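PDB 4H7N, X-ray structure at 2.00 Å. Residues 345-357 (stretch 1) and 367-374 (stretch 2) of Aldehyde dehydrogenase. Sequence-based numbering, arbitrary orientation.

Stretch 1 345-357: WCRPTVMTNVNHS
Stretch 2, residues 367-374: GPIMPVMP

Residues 349-352 and 369-374 form neighbouring parallel β-strands whose N-to-C directions diverge by 24° and whose axes approach to 4.7 Å. The register pairs Thr349 with Ile369, Val350 with Met370 and Met351 with Pro371, at CA-CA distances of 4.8, 4.7 and 4.7 Å; it widens to 5.3 Å between the CA atoms of Thr352 and Val372. Backbone angles are extended along both strands, from -126/118 at Thr349 to -129/147 at Met351 and from -109/137 at Ile369 to -119/137 at Met373, with Met370 at -128/87 and Thr352 at -131/-176. Pro368, at -93/54, precedes the second strand. Beyond the first strand, Asn353 turns the chain with positive phi (53/49), and Val354 returns to -113/161.

Four hydrogen bonds form the ladder: Thr349 N to Pro368 O (3.0 Å), Met370 N to Thr349 O (2.7 Å), Met351 N to Met370 O (2.9 Å) and Val372 N to Met351 O (2.9 Å). Pro371 lacks an amide hydrogen but fits because on stretch 2 the ladder draws its donors from Met370 and Val372; its CA instead lies 3.5 Å from Met351 O in a CA-H...O contact. Where the strands separate, a water accepts a weak hydrogen bond from Asn353 N (2.8 Å) and donates one to Val372 O (2.7 Å).

The contact buries 704 Å², both stretches summed. On one face, Val350 (chi1 t) meets the selenomethionine Met370 (m, t, m), with Val350 CG2 3.8 Å from Met370 CE; that methyl also lies 3.9 Å from Pro348 CB. The flexible Met370 chain thus reaches two compact apolar neighbours.

The other face carries Thr349, Ile369, Met351 and Pro371. Ile369 (m, m) brings CD1 to 3.6 Å from Thr349 CB and 4.2 Å from Cys346 SG. Thr349 (m) donates from OG1 to Arg347 O (2.7 Å), and OG1 is also bonded elsewhere in the structure, while its CB packs against Ile369 CD1. Selenomethionine Met351 (chi1 -36°, chi2 t, chi3 -31°) places SE 4.1 Å from Ile369 CG2 and CE 4.0 Å from Pro371 CB. Before the strands, the Pro368 ring, C-gamma endo, points toward stretch 1, its CG 3.6 Å from Cys346 O.

After the turn, buried Val354 (m) points toward stretch 2: its CG2 lies 4.0 Å from Pro371 CB and 3.7 Å from Met373 CG. Selenomethionine Met373 (chi1 -105°, chi2 t, chi3 101°) extends its SE obliquely to the His356 ring (chi1 m, chi2 -152°), 4.8 Å from the centroid. Asn355 (p) closes the segment locally, its OD1 accepting from Ser357 OG (2.6 Å) and Ser357 N (2.7 Å).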

# COMPACT_ATOMS: atom_id res chain seq x y z
N TRP A 345 14.64 -23.88 -27.35
CA TRP A 345 14.48 -24.90 -26.34
C TRP A 345 15.72 -25.01 -25.45
O TRP A 345 16.84 -24.70 -25.87
CB TRP A 345 14.24 -26.26 -26.99
CG TRP A 345 13.15 -26.28 -27.99
CD1 TRP A 345 13.22 -25.87 -29.28
CD2 TRP A 345 11.82 -26.74 -27.78
NE1 TRP A 345 12.01 -26.03 -29.90
CE2 TRP A 345 11.13 -26.58 -29.01
CE3 TRP A 345 11.15 -27.30 -26.69
CZ2 TRP A 345 9.81 -26.93 -29.17
CZ3 TRP A 345 9.83 -27.67 -26.86
CH2 TRP A 345 9.18 -27.48 -28.10
N CYS A 346 15.48 -25.43 -24.21
CA CYS A 346 16.55 -25.79 -23.27
C CYS A 346 16.03 -26.93 -22.41
O CYS A 346 14.92 -26.86 -21.85
CB CYS A 346 16.93 -24.62 -22.36
SG CYS A 346 18.45 -24.95 -21.39
N ARG A 347 16.85 -27.94 -22.26
CA ARG A 347 16.50 -29.04 -21.39
C ARG A 347 16.87 -28.72 -19.95
O ARG A 347 17.73 -27.88 -19.68
CB ARG A 347 17.22 -30.33 -21.80
CG ARG A 347 16.75 -30.91 -23.11
CD ARG A 347 17.56 -32.16 -23.46
NE ARG A 347 16.78 -32.95 -24.40
CZ ARG A 347 16.79 -32.81 -25.72
NH1 ARG A 347 17.57 -31.90 -26.31
NH2 ARG A 347 16.00 -33.58 -26.46
N PRO A 348 16.22 -29.41 -19.01
CA PRO A 348 16.62 -29.36 -17.60
C PRO A 348 18.13 -29.52 -17.45
O PRO A 348 18.73 -30.42 -18.03
CB PRO A 348 15.88 -30.56 -17.00
CG PRO A 348 14.64 -30.67 -17.83
CD PRO A 348 15.12 -30.37 -19.23
N THR A 349 18.75 -28.58 -16.76
CA THR A 349 20.18 -28.46 -16.72
C THR A 349 20.65 -28.44 -15.29
O THR A 349 20.26 -27.55 -14.53
CB THR A 349 20.58 -27.16 -17.41
OG1 THR A 349 20.14 -27.20 -18.78
CG2 THR A 349 22.04 -26.91 -17.37
N VAL A 350 21.47 -29.44 -14.90
CA VAL A 350 22.12 -29.46 -13.57
C VAL A 350 23.57 -29.05 -13.74
O VAL A 350 24.29 -29.64 -14.55
CB VAL A 350 22.06 -30.85 -12.92
CG1 VAL A 350 22.75 -30.86 -11.56
CG2 VAL A 350 20.61 -31.30 -12.79
N MSE A 351 24.01 -28.06 -12.95
CA MSE A 351 25.39 -27.62 -12.94
C MSE A 351 25.95 -27.58 -11.55
O MSE A 351 25.26 -27.24 -10.59
CB MSE A 351 25.53 -26.19 -13.43
CG MSE A 351 24.60 -25.76 -14.53
SE MSE A 351 25.02 -23.86 -15.05
CE MSE A 351 25.65 -23.14 -13.42
N THR A 352 27.24 -27.87 -11.44
CA THR A 352 27.96 -27.79 -10.16
C THR A 352 29.26 -26.98 -10.40
O THR A 352 29.51 -26.47 -11.50
CB THR A 352 28.26 -29.19 -9.55
OG1 THR A 352 29.17 -29.91 -10.38
CG2 THR A 352 26.97 -30.04 -9.34
N ASN A 353 30.07 -26.89 -9.35
CA ASN A 353 31.20 -25.97 -9.31
C ASN A 353 30.74 -24.55 -9.62
O ASN A 353 31.29 -23.89 -10.48
CB ASN A 353 32.25 -26.41 -10.29
CG ASN A 353 33.64 -25.98 -9.88
OD1 ASN A 353 34.06 -26.24 -8.75
ND2 ASN A 353 34.37 -25.33 -10.79
N VAL A 354 29.67 -24.12 -8.96
CA VAL A 354 29.04 -22.80 -9.23
C VAL A 354 29.22 -21.91 -8.01
O VAL A 354 29.56 -22.40 -6.91
CB VAL A 354 27.55 -22.92 -9.57
CG1 VAL A 354 27.35 -23.67 -10.87
CG2 VAL A 354 26.77 -23.63 -8.45
N ASN A 355 29.08 -20.61 -8.21
CA ASN A 355 29.23 -19.66 -7.12
C ASN A 355 28.57 -18.33 -7.47
O ASN A 355 28.03 -18.15 -8.57
CB ASN A 355 30.70 -19.49 -6.73
CG ASN A 355 31.53 -18.87 -7.82
OD1 ASN A 355 31.25 -17.80 -8.31
ND2 ASN A 355 32.58 -19.56 -8.21
N HIS A 356 28.58 -17.42 -6.51
CA HIS A 356 27.84 -16.19 -6.66
C HIS A 356 28.61 -15.14 -7.49
O HIS A 356 28.12 -14.02 -7.65
CB HIS A 356 27.45 -15.65 -5.27
CG HIS A 356 26.30 -16.37 -4.64
ND1 HIS A 356 25.45 -15.75 -3.74
CD2 HIS A 356 25.83 -17.63 -4.78
CE1 HIS A 356 24.52 -16.61 -3.34
NE2 HIS A 356 24.71 -17.75 -3.97
N SER A 357 29.76 -15.50 -8.09
CA SER A 357 30.33 -14.60 -9.12
C SER A 357 29.58 -14.75 -10.46
O SER A 357 29.75 -13.93 -11.35
CB SER A 357 31.81 -14.89 -9.37
OG SER A 357 31.98 -16.10 -10.09
N GLY A 367 14.71 -19.83 -16.56
CA GLY A 367 14.98 -21.01 -17.38
C GLY A 367 15.08 -22.26 -16.53
O GLY A 367 14.97 -22.20 -15.29
N PRO A 368 15.31 -23.44 -17.16
CA PRO A 368 15.21 -24.69 -16.41
C PRO A 368 16.58 -25.10 -15.86
O PRO A 368 17.05 -26.23 -16.08
CB PRO A 368 14.71 -25.67 -17.46
CG PRO A 368 15.39 -25.21 -18.72
CD PRO A 368 15.49 -23.69 -18.60
N ILE A 369 17.21 -24.20 -15.14
CA ILE A 369 18.60 -24.37 -14.72
C ILE A 369 18.68 -24.63 -13.23
O ILE A 369 18.02 -23.96 -12.45
CB ILE A 369 19.43 -23.12 -15.00
CG1 ILE A 369 19.20 -22.65 -16.43
CG2 ILE A 369 20.91 -23.41 -14.80
CD1 ILE A 369 19.38 -23.72 -17.49
N MSE A 370 19.52 -25.59 -12.84
CA MSE A 370 19.63 -26.02 -11.46
C MSE A 370 21.09 -25.96 -11.12
O MSE A 370 21.82 -26.95 -11.32
CB MSE A 370 19.08 -27.44 -11.35
CG MSE A 370 17.57 -27.46 -11.43
SE MSE A 370 16.83 -29.27 -11.62
CE MSE A 370 17.29 -29.63 -13.48
N PRO A 371 21.58 -24.80 -10.67
CA PRO A 371 22.93 -24.72 -10.13
C PRO A 371 22.95 -25.15 -8.67
O PRO A 371 22.19 -24.61 -7.85
CB PRO A 371 23.26 -23.21 -10.25
CG PRO A 371 21.94 -22.51 -10.26
CD PRO A 371 20.86 -23.53 -10.55
N VAL A 372 23.83 -26.08 -8.33
CA VAL A 372 23.86 -26.68 -7.01
C VAL A 372 25.18 -26.42 -6.30
O VAL A 372 26.20 -26.80 -6.80
CB VAL A 372 23.65 -28.21 -7.12
CG1 VAL A 372 23.49 -28.82 -5.74
CG2 VAL A 372 22.39 -28.47 -7.93
N MSE A 373 25.13 -25.82 -5.12
CA MSE A 373 26.34 -25.48 -4.34
C MSE A 373 26.34 -26.19 -3.01
O MSE A 373 25.32 -26.18 -2.35
CB MSE A 373 26.26 -24.00 -3.96
CG MSE A 373 27.20 -23.15 -4.78
SE MSE A 373 27.19 -21.30 -4.11
CE MSE A 373 28.83 -21.20 -3.06
N PRO A 374 27.47 -26.75 -2.56
CA PRO A 374 27.51 -27.28 -1.19
C PRO A 374 27.61 -26.17 -0.12
O PRO A 374 28.04 -25.08 -0.43
CB PRO A 374 28.80 -28.12 -1.19
CG PRO A 374 29.67 -27.48 -2.21
CD PRO A 374 28.79 -26.79 -3.21
O HOH W 1 28.91 -26.58 -6.85